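Local atomic coordinates of acetyl xylan esterase (Geobacillus stearothermophilus, PDB entry 5BN1), a protein that cleaves acetyl side groups from the xylose units of xylan and xylo-oligosaccharides, working as a serine esterase in a doughnut-shaped homooctamer. Residues S15-G20 and S86-I91; G43-V48 and A206-I211; F137-N142 and A186-D191. The protein carries 1 engineered substitution. All blocks are in the same frame, centred on the assembly; numbering follows the deposited sequence.

Contact 1 (S15-G20 and S86-I91)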
# COMPACT_ATOMS: atom_id res chain seq x y z
N SER A 15 -2.68 -24.61 -9.28
CA SER A 15 -3.44 -23.67 -8.44
C SER A 15 -4.58 -24.26 -7.68
O SER A 15 -4.92 -23.81 -6.59
CB SER A 15 -4.05 -22.51 -9.26
OG SER A 15 -4.88 -23.06 -10.31
N ILE A 16 -5.19 -25.31 -8.16
CA ILE A 16 -6.37 -25.95 -7.50
C ILE A 16 -5.90 -26.46 -6.16
O ILE A 16 -6.67 -26.49 -5.21
CB ILE A 16 -7.04 -27.00 -8.42
CG1 ILE A 16 -7.39 -26.41 -9.78
CG2 ILE A 16 -8.29 -27.56 -7.69
CD1 ILE A 16 -8.23 -25.19 -9.79
N THR A 17 -4.68 -27.00 -6.14
CA THR A 17 -4.04 -27.51 -4.97
C THR A 17 -3.51 -26.36 -4.10
O THR A 17 -3.78 -26.31 -2.88
CB THR A 17 -2.98 -28.61 -5.30
OG1 THR A 17 -3.68 -29.62 -5.98
CG2 THR A 17 -2.33 -29.15 -4.01
N ASP A 18 -2.72 -25.47 -4.69
CA ASP A 18 -2.06 -24.31 -4.07
C ASP A 18 -3.03 -23.49 -3.19
O ASP A 18 -2.94 -23.48 -1.94
CB ASP A 18 -1.43 -23.51 -5.20
CG ASP A 18 -0.63 -22.29 -4.75
OD1 ASP A 18 -0.79 -21.88 -3.61
OD2 ASP A 18 0.15 -21.76 -5.55
N CYS A 19 -4.02 -22.88 -3.89
CA CYS A 19 -5.05 -22.07 -3.24
C CYS A 19 -4.39 -21.06 -2.27
O CYS A 19 -4.96 -20.85 -1.19
CB CYS A 19 -6.06 -22.83 -2.57
SG CYS A 19 -7.12 -23.68 -3.75
N GLY A 20 -3.27 -20.47 -2.62
CA GLY A 20 -2.64 -19.52 -1.65
C GLY A 20 -1.95 -20.09 -0.44
O GLY A 20 -1.76 -19.37 0.58
N SER A 86 -0.40 -37.20 -2.70
CA SER A 86 -1.57 -36.93 -3.52
C SER A 86 -1.16 -35.96 -4.66
O SER A 86 -0.52 -34.94 -4.42
CB SER A 86 -2.74 -36.26 -2.76
OG SER A 86 -3.83 -36.04 -3.57
N ILE A 87 -1.41 -36.42 -5.88
CA ILE A 87 -1.05 -35.68 -7.09
C ILE A 87 -2.33 -35.33 -7.83
O ILE A 87 -3.14 -36.17 -8.19
CB ILE A 87 -0.12 -36.49 -8.06
CG1 ILE A 87 1.05 -37.00 -7.23
CG2 ILE A 87 0.24 -35.65 -9.26
CD1 ILE A 87 1.79 -38.12 -8.01
N MET A 88 -2.49 -34.02 -8.20
CA MET A 88 -3.55 -33.57 -9.12
C MET A 88 -2.91 -32.58 -10.07
O MET A 88 -2.60 -31.44 -9.81
CB MET A 88 -4.78 -32.91 -8.46
CG MET A 88 -5.85 -32.63 -9.48
SD MET A 88 -7.51 -32.34 -8.84
CE MET A 88 -7.15 -31.09 -7.63
N ILE A 89 -2.65 -33.14 -11.29
CA ILE A 89 -1.94 -32.38 -12.33
C ILE A 89 -2.46 -32.76 -13.69
O ILE A 89 -3.02 -33.86 -13.92
CB ILE A 89 -0.43 -32.58 -12.24
CG1 ILE A 89 0.40 -31.45 -12.88
CG2 ILE A 89 -0.06 -34.02 -12.77
CD1 ILE A 89 0.40 -30.17 -12.03
N GLY A 90 -2.42 -31.79 -14.61
CA GLY A 90 -2.94 -31.95 -16.01
C GLY A 90 -3.80 -30.83 -16.50
O GLY A 90 -3.92 -30.65 -17.68
N ILE A 91 -4.45 -30.08 -15.58
CA ILE A 91 -5.24 -28.97 -16.06
C ILE A 91 -4.46 -28.01 -16.94
O ILE A 91 -4.93 -27.65 -18.01
CB ILE A 91 -5.91 -28.23 -14.90
CG1 ILE A 91 -7.03 -29.07 -14.32
CG2 ILE A 91 -6.51 -26.88 -15.39
CD1 ILE A 91 -7.64 -28.57 -13.02
O HOH W 1 -3.97 -29.47 -8.63
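Ile16 meets the other segment with both of its branches, one for Met88 and one for Ile91. At chi1 -53° CG2 stands anti to the backbone N and meets the CE methyl of Met88 at 3.7 Å, while CG1, beside the backbone N, is kept for Ile91. The thioether chain leaves its strand extended and bends at chi3 (52°), and this last turn brings CE against Ile16 and Thr17 of the short helix; the chains of Ile16 and Met88 run at a slant to each other. An unbranched, flexible methionine suits this place because its end methyl can bend in between Ile16 and Thr17. The second branch meets Ile91 at about a right angle, CG1 of Ile16 lying 3.9 Å from CD1 of Ile91. This is the GDS(L) motif region of an SGNH hydrolase: the GDS sequence begins with the last residue of strand 8-13 and ends in Ser15, the first residue of helix 15-18 and the inferred nucleophile. Ile16 also packs on His194, the probable charge-relay histidine, so the apolar contact borders the active site. Thr17 adds a polar link at the edge of the oily patch. Its OG1 lies 4.1 Å from Met88 CE and gives a hydrogen bond to a water at 2.7 Å, which in turn donates to Met88 O, also 2.7 Å away. The same hydroxyl is hydrogen-bonded to Tyr37 OH, so one oxygen serves two partners in a buried place.

Contact 2 (G43-V48 and A206-I211)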
# COMPACT_ATOMS: atom_id res chain seq x y z
N GLY A 43 -9.61 -30.03 7.40
CA GLY A 43 -10.58 -29.64 8.39
C GLY A 43 -11.65 -30.57 8.65
O GLY A 43 -12.13 -30.71 9.83
N LEU A 44 -12.26 -31.24 7.64
CA LEU A 44 -13.26 -32.25 7.78
C LEU A 44 -12.70 -33.48 8.59
O LEU A 44 -13.38 -34.05 9.43
CB LEU A 44 -13.82 -32.71 6.45
CG LEU A 44 -14.87 -31.71 5.84
CD1 LEU A 44 -15.02 -31.90 4.39
CD2 LEU A 44 -16.20 -31.95 6.63
N LEU A 45 -11.47 -33.84 8.26
CA LEU A 45 -10.87 -35.00 9.01
C LEU A 45 -10.65 -34.63 10.49
O LEU A 45 -10.98 -35.52 11.35
CB LEU A 45 -9.55 -35.45 8.32
CG LEU A 45 -9.64 -36.23 7.04
CD1 LEU A 45 -8.28 -36.26 6.43
CD2 LEU A 45 -10.27 -37.59 7.28
N GLN A 46 -10.22 -33.42 10.77
CA GLN A 46 -10.07 -32.98 12.16
C GLN A 46 -11.37 -32.87 12.86
O GLN A 46 -11.46 -33.22 14.09
CB GLN A 46 -9.25 -31.80 12.30
CG GLN A 46 -8.92 -31.44 13.73
CD GLN A 46 -7.63 -30.60 13.80
OE1 GLN A 46 -7.56 -29.45 13.33
NE2 GLN A 46 -6.52 -31.26 14.24
N ALA A 47 -12.43 -32.41 12.17
CA ALA A 47 -13.73 -32.26 12.78
C ALA A 47 -14.37 -33.61 13.11
O ALA A 47 -15.02 -33.75 14.19
CB ALA A 47 -14.64 -31.45 11.89
N VAL A 48 -14.14 -34.64 12.29
CA VAL A 48 -14.92 -35.83 12.32
C VAL A 48 -13.98 -36.97 12.93
O VAL A 48 -14.50 -37.76 13.71
CB VAL A 48 -15.54 -36.23 10.97
CG1 VAL A 48 -16.30 -37.52 11.00
CG2 VAL A 48 -16.47 -35.13 10.44
N ALA A 206 -14.68 -35.87 -2.91
CA ALA A 206 -14.14 -37.02 -3.75
C ALA A 206 -12.89 -37.55 -3.19
O ALA A 206 -12.71 -38.84 -3.19
CB ALA A 206 -13.99 -36.54 -5.17
N PHE A 207 -11.97 -36.75 -2.72
CA PHE A 207 -10.73 -37.18 -2.07
C PHE A 207 -11.07 -38.04 -0.86
O PHE A 207 -10.51 -39.17 -0.69
CB PHE A 207 -9.84 -36.05 -1.77
CG PHE A 207 -8.57 -36.47 -1.14
CD1 PHE A 207 -8.46 -36.63 0.24
CD2 PHE A 207 -7.45 -36.72 -1.93
CE1 PHE A 207 -7.28 -37.05 0.81
CE2 PHE A 207 -6.27 -37.13 -1.35
CZ PHE A 207 -6.19 -37.28 0.02
N LEU A 208 -11.90 -37.48 0.03
CA LEU A 208 -12.22 -38.17 1.24
C LEU A 208 -12.83 -39.54 1.01
O LEU A 208 -12.46 -40.53 1.74
CB LEU A 208 -13.11 -37.26 2.13
CG LEU A 208 -12.41 -36.07 2.77
CD1 LEU A 208 -13.37 -35.05 3.29
CD2 LEU A 208 -11.43 -36.46 3.88
N ARG A 209 -13.69 -39.65 0.05
CA ARG A 209 -14.37 -40.90 -0.28
C ARG A 209 -13.29 -41.95 -0.56
O ARG A 209 -13.30 -43.10 -0.05
CB ARG A 209 -15.31 -40.70 -1.39
CG ARG A 209 -15.99 -42.02 -1.81
CD ARG A 209 -16.66 -41.83 -3.13
NE ARG A 209 -17.66 -42.79 -3.50
CZ ARG A 209 -18.22 -42.85 -4.73
NH1 ARG A 209 -17.87 -41.97 -5.70
NH2 ARG A 209 -19.16 -43.77 -4.98
N GLU A 210 -12.29 -41.58 -1.37
CA GLU A 210 -11.27 -42.56 -1.79
C GLU A 210 -10.35 -42.98 -0.65
O GLU A 210 -9.85 -44.16 -0.67
CB GLU A 210 -10.46 -42.00 -2.94
CG GLU A 210 -9.38 -42.95 -3.48
CD GLU A 210 -9.93 -44.20 -4.17
OE1 GLU A 210 -11.18 -44.41 -4.33
OE2 GLU A 210 -8.97 -44.99 -4.62
N ILE A 211 -10.18 -42.15 0.39
CA ILE A 211 -9.39 -42.54 1.54
C ILE A 211 -10.23 -43.19 2.66
O ILE A 211 -9.60 -43.46 3.71
CB ILE A 211 -8.46 -41.49 2.10
CG1 ILE A 211 -9.23 -40.23 2.63
CG2 ILE A 211 -7.38 -41.06 1.05
CD1 ILE A 211 -8.38 -39.41 3.50
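The helical segments 43-48 and 206-211 approach to 11.8 Å between axes, their N-to-C directions 54° apart, and come nearest at Leu45 and Leu208, whose CA atoms are 8.5 Å apart. So wide a spacing has to be filled by long aliphatic chains, and leucine suits it because its fork can touch two neighbours at once. With CG anti to the carbonyl carbon (chi1 -72°), Leu208 reaches across and sends one methyl to each of two successive leucines. Its CD1 lies 3.7 Å from CD1 of Leu44, the two chains meeting at about a right angle. Its CD2 sits against the branch point of Leu45, 3.6 Å from CG; here the two side chains run alongside each other, pointing opposite ways. One turn further along, Ile211 extends the seam, its CD1 standing 4.3 Å from Leu45 CD1. Replacing Leu208 by an alanine would remove both methyls and would probably leave Leu44 and Leu45 facing a gap between the helices. The union is wholly apolar. Val41, a turn earlier on helix 37-48, and Phe213 also pack on Leu208, while Met1 and Ile54 cover Leu45. Met201 of a neighbouring subunit packs on Leu44. Through Ile132 and Met134, Phe207 seats helix 197-211 on strand 130-134, and helix 37-48 packs beside it in the same helical layer of the alpha/beta/alpha sandwich.

Contact 3 (F137-N142 and A186-D191)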
# COMPACT_ATOMS: atom_id res chain seq x y z
N PHE A 137 -9.46 -32.08 -14.24
CA PHE A 137 -10.84 -31.94 -14.55
C PHE A 137 -11.05 -30.63 -15.34
O PHE A 137 -10.17 -29.77 -15.35
CB PHE A 137 -11.72 -31.86 -13.23
CG PHE A 137 -11.41 -30.71 -12.31
CD1 PHE A 137 -11.98 -29.50 -12.61
CD2 PHE A 137 -10.53 -30.83 -11.27
CE1 PHE A 137 -11.63 -28.39 -11.81
CE2 PHE A 137 -10.18 -29.77 -10.50
CZ PHE A 137 -10.70 -28.54 -10.79
N TYR A 138 -12.24 -30.57 -15.91
CA TYR A 138 -12.68 -29.34 -16.62
C TYR A 138 -14.13 -29.23 -16.35
O TYR A 138 -14.89 -30.19 -16.57
CB TYR A 138 -12.34 -29.37 -18.08
CG TYR A 138 -12.52 -28.08 -18.84
CD1 TYR A 138 -11.90 -26.93 -18.40
CD2 TYR A 138 -13.21 -28.04 -20.03
CE1 TYR A 138 -11.98 -25.76 -19.10
CE2 TYR A 138 -13.31 -26.84 -20.73
CZ TYR A 138 -12.67 -25.73 -20.28
OH TYR A 138 -12.76 -24.58 -21.06
N ILE A 139 -14.55 -28.05 -15.81
CA ILE A 139 -15.92 -27.97 -15.37
C ILE A 139 -16.79 -27.57 -16.54
O ILE A 139 -17.08 -26.40 -16.85
CB ILE A 139 -16.02 -26.96 -14.17
CG1 ILE A 139 -15.10 -27.37 -13.07
CG2 ILE A 139 -17.51 -26.86 -13.71
CD1 ILE A 139 -14.97 -26.39 -11.90
N GLU A 140 -17.21 -28.59 -17.32
CA GLU A 140 -17.86 -28.43 -18.61
C GLU A 140 -18.60 -29.75 -18.86
O GLU A 140 -17.91 -30.79 -18.82
CB GLU A 140 -16.78 -28.19 -19.75
CG GLU A 140 -17.37 -28.27 -21.11
CD GLU A 140 -18.55 -27.39 -21.32
OE1 GLU A 140 -18.43 -26.12 -21.14
OE2 GLU A 140 -19.69 -27.90 -21.62
N GLY A 141 -19.91 -29.76 -18.96
CA GLY A 141 -20.67 -31.00 -19.10
C GLY A 141 -20.75 -31.54 -20.50
O GLY A 141 -21.11 -32.73 -20.66
N ASN A 142 -20.38 -30.75 -21.48
CA ASN A 142 -20.39 -31.25 -22.90
C ASN A 142 -19.12 -32.00 -23.20
O ASN A 142 -18.05 -31.42 -23.35
CB ASN A 142 -20.63 -30.15 -23.90
CG ASN A 142 -20.61 -30.62 -25.35
OD1 ASN A 142 -20.67 -31.83 -25.58
ND2 ASN A 142 -20.45 -29.71 -26.27
N ALA A 186 -20.70 -21.99 -15.13
CA ALA A 186 -20.42 -20.69 -14.54
C ALA A 186 -20.91 -20.55 -13.10
O ALA A 186 -20.42 -19.74 -12.37
CB ALA A 186 -21.08 -19.63 -15.36
N ALA A 187 -21.87 -21.40 -12.70
CA ALA A 187 -22.31 -21.43 -11.30
C ALA A 187 -21.25 -21.96 -10.33
O ALA A 187 -21.30 -21.65 -9.12
CB ALA A 187 -23.62 -22.17 -11.17
N LEU A 188 -20.31 -22.75 -10.85
CA LEU A 188 -19.21 -23.27 -10.10
C LEU A 188 -17.87 -22.56 -10.41
O LEU A 188 -17.00 -22.43 -9.52
CB LEU A 188 -19.02 -24.76 -10.40
CG LEU A 188 -20.16 -25.68 -9.90
CD1 LEU A 188 -19.97 -27.05 -10.57
CD2 LEU A 188 -20.07 -25.76 -8.40
N ALA A 189 -17.65 -22.15 -11.66
CA ALA A 189 -16.40 -21.59 -12.09
C ALA A 189 -16.58 -20.83 -13.39
O ALA A 189 -16.85 -21.39 -14.47
CB ALA A 189 -15.30 -22.66 -12.29
N TRP A 190 -16.45 -19.50 -13.32
CA TRP A 190 -16.52 -18.71 -14.51
C TRP A 190 -15.54 -19.21 -15.61
O TRP A 190 -15.94 -19.19 -16.77
CB TRP A 190 -16.24 -17.25 -14.28
CG TRP A 190 -17.39 -16.41 -13.80
CD1 TRP A 190 -18.63 -16.81 -13.44
CD2 TRP A 190 -17.34 -14.97 -13.66
NE1 TRP A 190 -19.38 -15.67 -13.09
CE2 TRP A 190 -18.62 -14.56 -13.24
CE3 TRP A 190 -16.37 -14.02 -13.90
CZ2 TRP A 190 -18.92 -13.21 -13.02
CZ3 TRP A 190 -16.67 -12.62 -13.62
CH2 TRP A 190 -17.94 -12.29 -13.27
N ASP A 191 -14.33 -19.60 -15.21
CA ASP A 191 -13.35 -19.97 -16.26
C ASP A 191 -13.34 -21.52 -16.41
O ASP A 191 -12.48 -21.97 -17.17
CB ASP A 191 -11.97 -19.44 -15.86
CG ASP A 191 -11.40 -20.01 -14.63
OD1 ASP A 191 -11.90 -21.01 -14.05
OD2 ASP A 191 -10.35 -19.43 -14.14
O HOH W 2 -11.54 -22.09 -19.98
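Ile139 holds CG1 anti to its carbonyl carbon (chi1 -56°) and stretches on to CD1 with chi2 near 173°, which brings this end methyl within 3.8 Å of the CB of Ala189. The same first torsion leaves CG2 for Leu188, 4.0 Å from its CD1, and those two side chains meet at about a right angle. A beta-branched residue fits here because its two arms serve two consecutive residues of the facing loop, while the small alanine lets the backbones come close, the CA atoms of Ile139 and Ala189 being 7.2 Å apart. Ile139 is also the centre of an inverse gamma turn, and Phe176 and Leu180 of helix 172-180 pack on its side chain. Beside this apolar cluster lies a polar bridge. Tyr138 OH is 3.0 Å from a water that lies in the plane of the ring at its edge, and the water donates to Asp191 O, likewise at 3.0 Å. The hydroxyl is shared further with Tyr184 OH of a neighbouring subunit, so this corner borders an octamer interface. The carboxylate of Asp191 itself is engaged elsewhere: OD2 with His194 ND1 and OD1 with the backbone N of Val193. The second bond helps fix the carboxylate's orientation; the first belongs to the inferred Ser-His-Asp relay, in which, as in other SGNH hydrolases, aspartate and histidine lie three residues apart before the last helix.

All three contacts are largely buried, but their depths differ: the centre of contact 1 lies about 5 Å from the centre of the chain, those of contacts 2 and 3 about 14 and 16 Å. No other chain touches contact 1, while contacts 2 and 3 border neighbouring subunits. Contact 2 joins two helices by hydrocarbon alone, whereas contacts 1 and 3 each add a water to an apolar core and each hold one inferred member of the catalytic triad, Ser15 and Asp191. Phe137 ties these two together, its ring packing against Ile16 and Met88. Ser86 OG, 3.5 Å from Phe207 CE2, carries contact 1 on to contact 2, while contacts 2 and 3 do not touch.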